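Local coordinates for putative enoyl-CoA hydratase/isomerase (PDB 3ISA), which has no proven reaction but probably acts on acyl-CoA thioesters, as a hydratase or isomerase of the crotonase family, at residues A33-V36 against E37-D41; D79-L82 against R83-I87; P134-F138 against G139-G143; D149-A153 against D154-S158. All blocks are in the same frame, centred on the assembly; numbering follows the deposited sequence. Where two conformers were deposited one is given.

Interaction 1 (A33-V36 against E37-D41); sequences AELV and EALID
The flat carboxylate of E37 is held at both oxygens: a water donates to OE2 and also to A33 O, one turn back in helix 33-48, while OE1 forms a salt bridge with R86 of helix 77-95. The water lies 2.7 Å from E37 OE2 and, more loosely, 3.3 Å from A33 O. That oxygen is the acceptor for E37 N at 3.0 Å, in a nearly straight bond. With CG beside the backbone N (chi1 -67°) and a second bend at chi2, CG lies 3.5 Å from A33 O. Glutamate suits this place because it can reach back toward A33 O through a water and still meet the arginine.

The same i to i+4 ladder continues from L39 N to L35 O and from I40 N to V36 O. At the same spacing the apolar branches meet obliquely: L35 CD1 touches L39 CD1 at 3.9 Å, and V36 CG1 touches I40 CD1 at 3.9 Å. L35 and L39 pack on L9 of strand 9-13; V36, L39 and I40 meet helix 77-95. The contact thus separates its chemistry, with hydrocarbon on the buried faces and, at E37, a charge probably stabilised as carboxylate by the arginine and water.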
loop_
_atom_site.group_PDB
_atom_site.type_symbol
_atom_site.label_atom_id
_atom_site.label_comp_id
_atom_site.label_asym_id
_atom_site.label_seq_id
_atom_site.Cartn_x
_atom_site.Cartn_y
_atom_site.Cartn_z
ATOM N N ALA D 33 -17.325 -28.858 11.322
ATOM C CA ALA D 33 -16.494 -28.928 10.128
ATOM C C ALA D 33 -17.370 -29.228 8.903
ATOM O O ALA D 33 -17.257 -28.547 7.889
ATOM C CB ALA D 33 -15.364 -29.965 10.292
ATOM N N GLU D 34 -18.294 -30.188 9.042
ATOM C CA GLU D 34 -19.212 -30.574 7.967
ATOM C C GLU D 34 -20.080 -29.407 7.445
ATOM O O GLU D 34 -20.222 -29.228 6.229
ATOM C CB GLU D 34 -20.087 -31.764 8.414
ATOM C CG GLU D 34 -20.779 -32.476 7.260
ATOM C CD GLU D 34 -21.997 -33.316 7.665
ATOM O OE1 GLU D 34 -22.464 -33.234 8.827
ATOM O OE2 GLU D 34 -22.506 -34.056 6.791
ATOM N N LEU D 35 -20.669 -28.630 8.354
ATOM C CA LEU D 35 -21.465 -27.474 7.941
ATOM C C LEU D 35 -20.634 -26.407 7.206
ATOM O O LEU D 35 -21.068 -25.904 6.159
ATOM C CB LEU D 35 -22.228 -26.871 9.132
ATOM C CG LEU D 35 -23.105 -25.637 8.853
ATOM C CD1 LEU D 35 -24.023 -25.802 7.616
ATOM C CD2 LEU D 35 -23.942 -25.375 10.100
ATOM N N VAL D 36 -19.445 -26.086 7.727
ATOM C CA VAL D 36 -18.544 -25.114 7.070
ATOM C C VAL D 36 -18.215 -25.592 5.659
ATOM O O VAL D 36 -18.355 -24.820 4.696
ATOM C CB VAL D 36 -17.280 -24.844 7.918
ATOM C CG1 VAL D 36 -16.224 -23.947 7.172
ATOM C CG2 VAL D 36 -17.685 -24.221 9.245
ATOM N N GLU D 37 -17.837 -26.865 5.515
ATOM C CA GLU D 37 -17.520 -27.393 4.177
ATOM C C GLU D 37 -18.708 -27.357 3.197
ATOM O O GLU D 37 -18.529 -27.072 2.018
ATOM C CB GLU D 37 -16.902 -28.791 4.238
ATOM C CG GLU D 37 -15.516 -28.863 4.883
ATOM C CD GLU D 37 -14.487 -27.877 4.315
ATOM O OE1 GLU D 37 -14.321 -27.785 3.080
ATOM O OE2 GLU D 37 -13.818 -27.211 5.136
ATOM N N ALA D 38 -19.906 -27.639 3.702
ATOM C CA ALA D 38 -21.135 -27.541 2.925
ATOM C C ALA D 38 -21.418 -26.106 2.457
ATOM O O ALA D 38 -21.870 -25.892 1.322
ATOM C CB ALA D 38 -22.306 -28.060 3.751
ATOM N N LEU D 39 -21.166 -25.139 3.342
ATOM C CA LEU D 39 -21.320 -23.730 3.018
ATOM C C LEU D 39 -20.312 -23.291 1.958
ATOM O O LEU D 39 -20.671 -22.624 1.015
ATOM C CB LEU D 39 -21.172 -22.878 4.271
ATOM C CG LEU D 39 -22.464 -22.825 5.110
ATOM C CD1 LEU D 39 -22.142 -22.507 6.590
ATOM C CD2 LEU D 39 -23.477 -21.850 4.537
ATOM N N ILE D 40 -19.063 -23.702 2.115
ATOM C CA ILE D 40 -18.030 -23.386 1.147
ATOM C C ILE D 40 -18.379 -23.946 -0.245
ATOM O O ILE D 40 -18.281 -23.216 -1.234
ATOM C CB ILE D 40 -16.639 -23.892 1.637
ATOM C CG1 ILE D 40 -16.127 -22.982 2.775
ATOM C CG2 ILE D 40 -15.642 -23.882 0.512
ATOM C CD1 ILE D 40 -14.905 -23.485 3.519
ATOM N N ASP D 41 -18.774 -25.227 -0.296
ATOM C CA ASP D 41 -19.212 -25.858 -1.539
ATOM C C ASP D 41 -20.388 -25.121 -2.193
ATOM O O ASP D 41 -20.351 -24.837 -3.400
ATOM C CB ASP D 41 -19.545 -27.331 -1.284
ATOM C CG ASP D 41 -18.298 -28.182 -1.038
ATOM O OD1 ASP D 41 -17.166 -27.685 -1.260
ATOM O OD2 ASP D 41 -18.441 -29.352 -0.631
HETATM O O HOH W 1 -14.219 -27.273 7.833
#

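Interaction 2 (D79-L82 against R83-I87); sequences DLLL and RMVRI
Helix 77-95 of the crotonase-like fold brings three side-chain pairs together over one turn, between D79-L82 and R83-I87. Its backbone is regular alpha helix, as the bond from V85 N to L81 O (2.9 Å, 166°) and the equivalent one from R86 N to L82 O illustrate.

L82 and R86 run side by side in the same direction, and L82 CD1 lies 3.8 Å from R86 CG, so the leucine meets the aliphatic part of the arginine rather than its charge. R86 is bent at both chi2 and chi3, which carries the guanidinium off toward E37. L81 and V85 make the purely apolar pair: L81 CD1 reaches V85 CG2 at 3.8 Å. The valine branch is there because CG2 stands beside its own backbone N, on the side of the preceding turn, 3.3 Å from L81 O.

R83 starts in the same fashion, its CG 3.4 Å from D79 O, then turns at chi3 (59°). Its guanidinium passes obliquely by L80 CD2; NH2 bonds to the backbone oxygens of D68 and L31, and NH1 to the side-chain OE1 of Q75, polar partners that fit the many N-H groups of arginine. D79 accepts from S76 N and from S76 OG of the second subunit.

Around the helix, R86 and I87 lean on V36 of helix 33-48, M84 and V85 on L224 of helix 217-229, and L80 on F233 of helix 233-241, while L81 and L82 pack against L82 and G78 of the second subunit.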
loop_
_atom_site.group_PDB
_atom_site.type_symbol
_atom_site.label_atom_id
_atom_site.label_comp_id
_atom_site.label_asym_id
_atom_site.label_seq_id
_atom_site.Cartn_x
_atom_site.Cartn_y
_atom_site.Cartn_z
ATOM N N ASP D 79 -6.455 -29.844 14.349
ATOM C CA ASP D 79 -7.843 -30.002 13.917
ATOM C C ASP D 79 -8.618 -28.704 14.110
ATOM O O ASP D 79 -9.368 -28.303 13.226
ATOM C CB ASP D 79 -8.544 -31.084 14.741
ATOM C CG ASP D 79 -8.051 -32.487 14.450
ATOM O OD1 ASP D 79 -7.498 -32.749 13.353
ATOM O OD2 ASP D 79 -8.239 -33.335 15.353
ATOM N N LEU D 80 -8.445 -28.076 15.280
ATOM C CA LEU D 80 -9.178 -26.856 15.632
ATOM C C LEU D 80 -8.721 -25.671 14.779
ATOM O O LEU D 80 -9.549 -24.869 14.320
ATOM C CB LEU D 80 -9.014 -26.538 17.121
ATOM C CG LEU D 80 -9.556 -27.624 18.061
ATOM C CD1 LEU D 80 -9.199 -27.266 19.501
ATOM C CD2 LEU D 80 -11.062 -27.849 17.885
ATOM N N LEU D 81 -7.410 -25.576 14.569
ATOM C CA LEU D 81 -6.833 -24.560 13.676
ATOM C C LEU D 81 -7.397 -24.666 12.259
ATOM O O LEU D 81 -7.827 -23.665 11.696
ATOM C CB LEU D 81 -5.298 -24.636 13.636
ATOM C CG LEU D 81 -4.660 -23.709 12.577
ATOM C CD1 LEU D 81 -4.902 -22.206 12.872
ATOM C CD2 LEU D 81 -3.169 -23.984 12.342
ATOM N N LEU D 82 -7.400 -25.876 11.697
ATOM C CA LEU D 82 -7.949 -26.108 10.363
ATOM C C LEU D 82 -9.410 -25.644 10.272
ATOM O O LEU D 82 -9.786 -24.943 9.333
ATOM C CB LEU D 82 -7.790 -27.566 9.926
ATOM C CG LEU D 82 -8.372 -27.908 8.542
ATOM C CD1 LEU D 82 -7.812 -26.981 7.466
ATOM C CD2 LEU D 82 -8.081 -29.365 8.163
ATOM N N ARG D 83 -10.211 -26.009 11.267
ATOM C CA ARG D 83 -11.609 -25.615 11.267
ATOM C C ARG D 83 -11.800 -24.076 11.313
ATOM O O ARG D 83 -12.669 -23.526 10.630
ATOM C CB ARG D 83 -12.380 -26.328 12.389
ATOM C CG ARG D 83 -12.603 -27.829 12.134
ATOM C CD ARG D 83 -13.227 -28.499 13.359
ATOM N NE ARG D 83 -14.510 -27.874 13.704
ATOM C CZ ARG D 83 -15.135 -28.031 14.865
ATOM N NH1 ARG D 83 -14.589 -28.785 15.812
ATOM N NH2 ARG D 83 -16.296 -27.414 15.088
ATOM N N MET D 84 -10.979 -23.391 12.100
ATOM C CA MET D 84 -11.006 -21.926 12.135
ATOM C C MET D 84 -10.537 -21.285 10.817
ATOM O O MET D 84 -11.130 -20.321 10.343
ATOM C CB MET D 84 -10.190 -21.418 13.331
ATOM C CG MET D 84 -10.914 -21.557 14.681
ATOM S SD MET D 84 -12.496 -20.689 14.839
ATOM C CE MET D 84 -12.691 -20.976 16.608
ATOM N N VAL D 85 -9.479 -21.842 10.218
ATOM C CA VAL D 85 -9.000 -21.388 8.918
ATOM C C VAL D 85 -10.058 -21.544 7.837
ATOM O O VAL D 85 -10.301 -20.604 7.079
ATOM C CB VAL D 85 -7.651 -22.089 8.538
ATOM C CG1 VAL D 85 -7.322 -21.861 7.070
ATOM C CG2 VAL D 85 -6.535 -21.544 9.449
ATOM N N ARG D 86 -10.726 -22.703 7.813
ATOM C CA ARG D 86 -11.795 -22.940 6.850
ATOM C C ARG D 86 -12.983 -21.982 7.070
ATOM O O ARG D 86 -13.575 -21.507 6.109
ATOM C CB ARG D 86 -12.207 -24.424 6.831
ATOM C CG ARG D 86 -11.081 -25.410 6.369
ATOM C CD ARG D 86 -10.620 -25.166 4.928
ATOM N NE ARG D 86 -11.603 -25.682 3.966
ATOM C CZ ARG D 86 -11.610 -25.399 2.664
ATOM N NH1 ARG D 86 -10.692 -24.580 2.158
ATOM N NH2 ARG D 86 -12.532 -25.933 1.865
ATOM N N ILE D 87 -13.318 -21.701 8.330
ATOM C CA ILE D 87 -14.313 -20.666 8.645
ATOM C C ILE D 87 -13.890 -19.314 8.047
ATOM O O ILE D 87 -14.667 -18.686 7.333
ATOM C CB ILE D 87 -14.604 -20.576 10.177
ATOM C CG1 ILE D 87 -15.433 -21.793 10.622
ATOM C CG2 ILE D 87 -15.370 -19.293 10.518
ATOM C CD1 ILE D 87 -15.499 -22.006 12.142
#

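Interaction 3 (P134-F138 against G139-G143)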
loop_
_atom_site.group_PDB
_atom_site.type_symbol
_atom_site.label_atom_id
_atom_site.label_comp_id
_atom_site.label_asym_id
_atom_site.label_seq_id
_atom_site.Cartn_x
_atom_site.Cartn_y
_atom_site.Cartn_z
ATOM N N PRO D 134 -17.179 -13.317 21.407
ATOM C CA PRO D 134 -16.357 -13.439 22.621
ATOM C C PRO D 134 -14.973 -14.072 22.446
ATOM O O PRO D 134 -14.269 -14.248 23.437
ATOM C CB PRO D 134 -17.212 -14.343 23.512
ATOM C CG PRO D 134 -17.912 -15.246 22.536
ATOM C CD PRO D 134 -17.995 -14.528 21.196
ATOM N N GLY D 135 -14.582 -14.386 21.208
ATOM C CA GLY D 135 -13.387 -15.194 20.935
ATOM C C GLY D 135 -12.053 -14.645 21.410
ATOM O O GLY D 135 -11.127 -15.422 21.715
ATOM N N LEU D 136 -11.944 -13.321 21.483
ATOM C CA LEU D 136 -10.756 -12.684 22.041
ATOM C C LEU D 136 -10.488 -13.103 23.499
ATOM O O LEU D 136 -9.347 -13.093 23.931
ATOM C CB LEU D 136 -10.817 -11.154 21.906
ATOM C CG LEU D 136 -10.739 -10.608 20.461
ATOM C CD1 LEU D 136 -11.261 -9.182 20.396
ATOM C CD2 LEU D 136 -9.307 -10.653 19.933
ATOM N N LYS D 137 -11.534 -13.507 24.227
ATOM C CA LYS D 137 -11.378 -14.081 25.573
ATOM C C LYS D 137 -10.529 -15.343 25.582
ATOM O O LYS D 137 -9.960 -15.698 26.604
ATOM C CB LYS D 137 -12.729 -14.412 26.194
ATOM C CG LYS D 137 -13.534 -13.210 26.638
ATOM C CD LYS D 137 -12.983 -12.639 27.938
ATOM C CE LYS D 137 -13.869 -11.545 28.508
ATOM N NZ LYS D 137 -13.291 -11.045 29.793
ATOM N N PHE D 138 -10.462 -16.044 24.456
ATOM C CA PHE D 138 -9.522 -17.154 24.361
ATOM C C PHE D 138 -8.477 -16.916 23.279
ATOM O O PHE D 138 -7.875 -17.860 22.767
ATOM C CB PHE D 138 -10.208 -18.536 24.247
ATOM C CG PHE D 138 -11.194 -18.671 23.103
ATOM C CD1 PHE D 138 -10.785 -19.159 21.853
ATOM C CD2 PHE D 138 -12.549 -18.385 23.295
ATOM C CE1 PHE D 138 -11.706 -19.316 20.812
ATOM C CE2 PHE D 138 -13.471 -18.540 22.260
ATOM C CZ PHE D 138 -13.047 -18.999 21.015
ATOM N N GLY D 139 -8.287 -15.638 22.940
ATOM C CA GLY D 139 -7.181 -15.209 22.085
ATOM C C GLY D 139 -7.474 -15.274 20.592
ATOM O O GLY D 139 -6.603 -14.971 19.786
ATOM N N LEU D 140 -8.696 -15.663 20.222
ATOM C CA LEU D 140 -9.079 -15.789 18.807
ATOM C C LEU D 140 -9.273 -14.431 18.110
ATOM O O LEU D 140 -10.010 -13.578 18.607
ATOM C CB LEU D 140 -10.362 -16.615 18.675
ATOM C CG LEU D 140 -10.764 -16.928 17.231
ATOM C CD1 LEU D 140 -9.815 -17.960 16.627
ATOM C CD2 LEU D 140 -12.212 -17.389 17.175
ATOM N N VAL D 141 -8.621 -14.239 16.958
ATOM C CA VAL D 141 -8.774 -12.997 16.206
ATOM C C VAL D 141 -9.499 -13.297 14.894
ATOM O O VAL D 141 -8.858 -13.602 13.875
ATOM C CB VAL D 141 -7.409 -12.269 15.976
ATOM C CG1 VAL D 141 -7.613 -10.945 15.206
ATOM C CG2 VAL D 141 -6.669 -12.009 17.311
ATOM N N LEU D 142 -10.832 -13.227 14.935
ATOM C CA LEU D 142 -11.684 -13.649 13.810
ATOM C C LEU D 142 -12.720 -12.574 13.477
ATOM O O LEU D 142 -13.509 -12.168 14.349
ATOM C CB LEU D 142 -12.414 -14.966 14.153
ATOM C CG LEU D 142 -13.413 -15.490 13.110
ATOM C CD1 LEU D 142 -12.644 -15.939 11.867
ATOM C CD2 LEU D 142 -14.279 -16.631 13.675
ATOM N N GLY D 143 -12.731 -12.133 12.219
ATOM C CA GLY D 143 -13.731 -11.158 11.744
ATOM C C GLY D 143 -13.482 -9.735 12.209
ATOM O O GLY D 143 -14.303 -8.835 11.965
#
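The carbonyl of G135 carries the main polar load of this turn, since its oxygen accepts two backbone N-H groups from opposite faces of the carbonyl plane: F138 N at 2.9 Å, and L140 N, also at 2.9 Å, which sits well above that plane. A second bond across the turn, from G139 N to L136 O (2.9 Å, 152°), again comes from above the carbonyl plane. Together the six-residue bond from L140 to G135 and the inner one from G139 to L136, with G139 at positive phi (87°), make a Schellman motif ending the 3-10 turn 135-137. Glycine suits that site, because a CB there would run into F138 O.

The turn follows strand 130-132; in many crotonases a catalytic glutamate comes right after the corresponding proline, a position that here is probably G135. The F138 ring folds back over the turn, CG lying between the backbone N and the carbonyl carbon (chi1 55°), so that G135 O stands 3.5 Å above the ring plane, over its centre. Beside the ring runs L140, with F138 CE1 3.7 Å from L140 CB. Helix 233-241 also packs on the phenylalanine, whose ring meets that of Y240. L136 CD2 touches V141 CG2 at 4.0 Å, and the same leucine packs on L200 of the third subunit.

Interaction 4 (D149-A153 against D154-S158); sequences DIVGA and DQALS
Between V151 and Q155 a single water completes the hydrogen bonding where one helix gives way to the next. It donates to V151 O at 2.9 Å and accepts from Q155 N at 3.0 Å, so a carbonyl at the end of helix 144-151 and an N-H in the first turn of helix 153-161 are satisfied together.

Direct bonding begins one residue later. G152, the N-cap of the second helix, offers its carbonyl to A156 N, with G152 O 3.0 Å away and the donor almost in line with the C=O bond. A153 O then receives L157 N, also at 3.0 Å, though this donor is tilted 32° from the carbonyl plane. G152 is where the chain changes direction; at its backbone angles (phi 91°, psi 149°) a beta carbon would collide with the carbonyl oxygen of V151, so glycine is the natural residue.

Apolar packing joins the two helices beside this bridge. V151 and Q155 cross at about a right angle, V151 CG2 lying 3.9 Å from Q155 CB. That methyl stands between the backbone N and carbonyl carbon of its own residue, which turns it toward the new helix, where it also approaches A156 CB at 4.0 Å. The small alanine suits a buried spot shared with F147 of the first helix and L212 of the third subunit.

One water thus links V151 O and Q155 N where no direct helical bond joins them, while the direct bonds start the second helix and V151 packs on it.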
loop_
_atom_site.group_PDB
_atom_site.type_symbol
_atom_site.label_atom_id
_atom_site.label_comp_id
_atom_site.label_asym_id
_atom_site.label_seq_id
_atom_site.Cartn_x
_atom_site.Cartn_y
_atom_site.Cartn_z
ATOM N N ASP D 149 -14.705 -2.291 9.935
ATOM C CA ASP D 149 -15.079 -1.609 8.692
ATOM C C ASP D 149 -16.549 -1.207 8.663
ATOM O O ASP D 149 -16.899 -0.189 8.064
ATOM C CB ASP D 149 -14.750 -2.481 7.485
ATOM C CG ASP D 149 -13.253 -2.560 7.202
ATOM O OD1 ASP D 149 -12.447 -1.866 7.857
ATOM O OD2 ASP D 149 -12.872 -3.304 6.291
ATOM N N ILE D 150 -17.382 -2.004 9.331
ATOM C CA ILE D 150 -18.817 -1.746 9.415
ATOM C C ILE D 150 -19.141 -0.661 10.461
ATOM O O ILE D 150 -19.784 0.338 10.131
ATOM C CB ILE D 150 -19.594 -3.036 9.736
ATOM C CG1 ILE D 150 -19.482 -4.044 8.581
ATOM C CG2 ILE D 150 -21.086 -2.739 10.098
ATOM C CD1 ILE D 150 -19.868 -5.496 8.990
ATOM N N VAL D 151 -18.698 -0.869 11.703
ATOM C CA VAL D 151 -19.136 -0.055 12.837
ATOM C C VAL D 151 -18.150 1.051 13.256
ATOM O O VAL D 151 -18.481 1.876 14.104
ATOM C CB VAL D 151 -19.473 -0.935 14.085
ATOM C CG1 VAL D 151 -20.559 -1.985 13.771
ATOM C CG2 VAL D 151 -18.196 -1.598 14.632
ATOM N N GLY D 152 -16.947 1.070 12.674
ATOM C CA GLY D 152 -15.928 2.042 13.051
ATOM C C GLY D 152 -15.043 1.483 14.160
ATOM O O GLY D 152 -15.499 0.666 14.972
ATOM N N ALA D 153 -13.774 1.899 14.176
ATOM C CA ALA D 153 -12.776 1.393 15.147
ATOM C C ALA D 153 -13.140 1.624 16.609
ATOM O O ALA D 153 -12.857 0.778 17.457
ATOM C CB ALA D 153 -11.390 1.961 14.846
ATOM N N ASP D 154 -13.766 2.766 16.895
ATOM C CA ASP D 154 -14.240 3.086 18.260
ATOM C C ASP D 154 -15.260 2.060 18.767
ATOM O O ASP D 154 -15.062 1.433 19.822
ATOM C CB ASP D 154 -14.837 4.506 18.295
ATOM C CG ASP D 154 -15.186 4.974 19.705
ATOM O OD1 ASP D 154 -14.313 5.591 20.354
ATOM O OD2 ASP D 154 -16.328 4.734 20.166
ATOM N N GLN D 155 -16.334 1.864 18.003
ATOM C CA GLN D 155 -17.364 0.892 18.385
ATOM C C GLN D 155 -16.865 -0.556 18.399
ATOM O O GLN D 155 -17.274 -1.348 19.255
ATOM C CB GLN D 155 -18.595 1.020 17.485
ATOM C CG GLN D 155 -19.361 2.305 17.690
ATOM C CD GLN D 155 -20.222 2.305 18.958
ATOM O OE1 GLN D 155 -20.735 3.349 19.358
ATOM N NE2 GLN D 155 -20.384 1.137 19.591
ATOM N N ALA D 156 -15.970 -0.884 17.466
ATOM C CA ALA D 156 -15.375 -2.227 17.416
ATOM C C ALA D 156 -14.530 -2.508 18.664
ATOM O O ALA D 156 -14.622 -3.589 19.248
ATOM C CB ALA D 156 -14.563 -2.419 16.140
ATOM N N LEU D 157 -13.738 -1.522 19.092
ATOM C CA LEU D 157 -12.937 -1.658 20.314
ATOM C C LEU D 157 -13.847 -1.830 21.537
ATOM O O LEU D 157 -13.617 -2.722 22.352
ATOM C CB LEU D 157 -12.013 -0.448 20.507
ATOM C CG LEU D 157 -11.156 -0.437 21.777
ATOM C CD1 LEU D 157 -10.207 -1.636 21.812
ATOM C CD2 LEU D 157 -10.374 0.863 21.856
ATOM N N SER D 158 -14.891 -1.007 21.618
ATOM C CA SER D 158 -15.873 -1.096 22.705
ATOM C C SER D 158 -16.458 -2.505 22.808
ATOM O O SER D 158 -16.462 -3.120 23.882
ATOM C CB SER D 158 -16.997 -0.081 22.491
ATOM O OG SER D 158 -17.966 -0.154 23.526
HETATM O O HOH W 2 -16.987 3.734 15.751
#

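Following the chain, the four contacts come in series; none nests in or crosses another, and none closes a long loop. Tertiary contacts arise where interaction 1 meets 2 and 2 meets 3, while interaction 4 touches no other. Interaction 1 lies in the helix of the unit formed by strand 17-22, helix 33-48 and strand 53-58. Interaction 2 joins it side by side through R86 and I87, tying helix 77-95 to that unit. Interaction 3, in the loop before helix 144-151, touches interaction 2 where M84 CE meets L140 CD2. Interaction 4 follows at the end of that helix, about 15 Å from interaction 3 between centres. Both face the third subunit, interactions 1 and 2 the second.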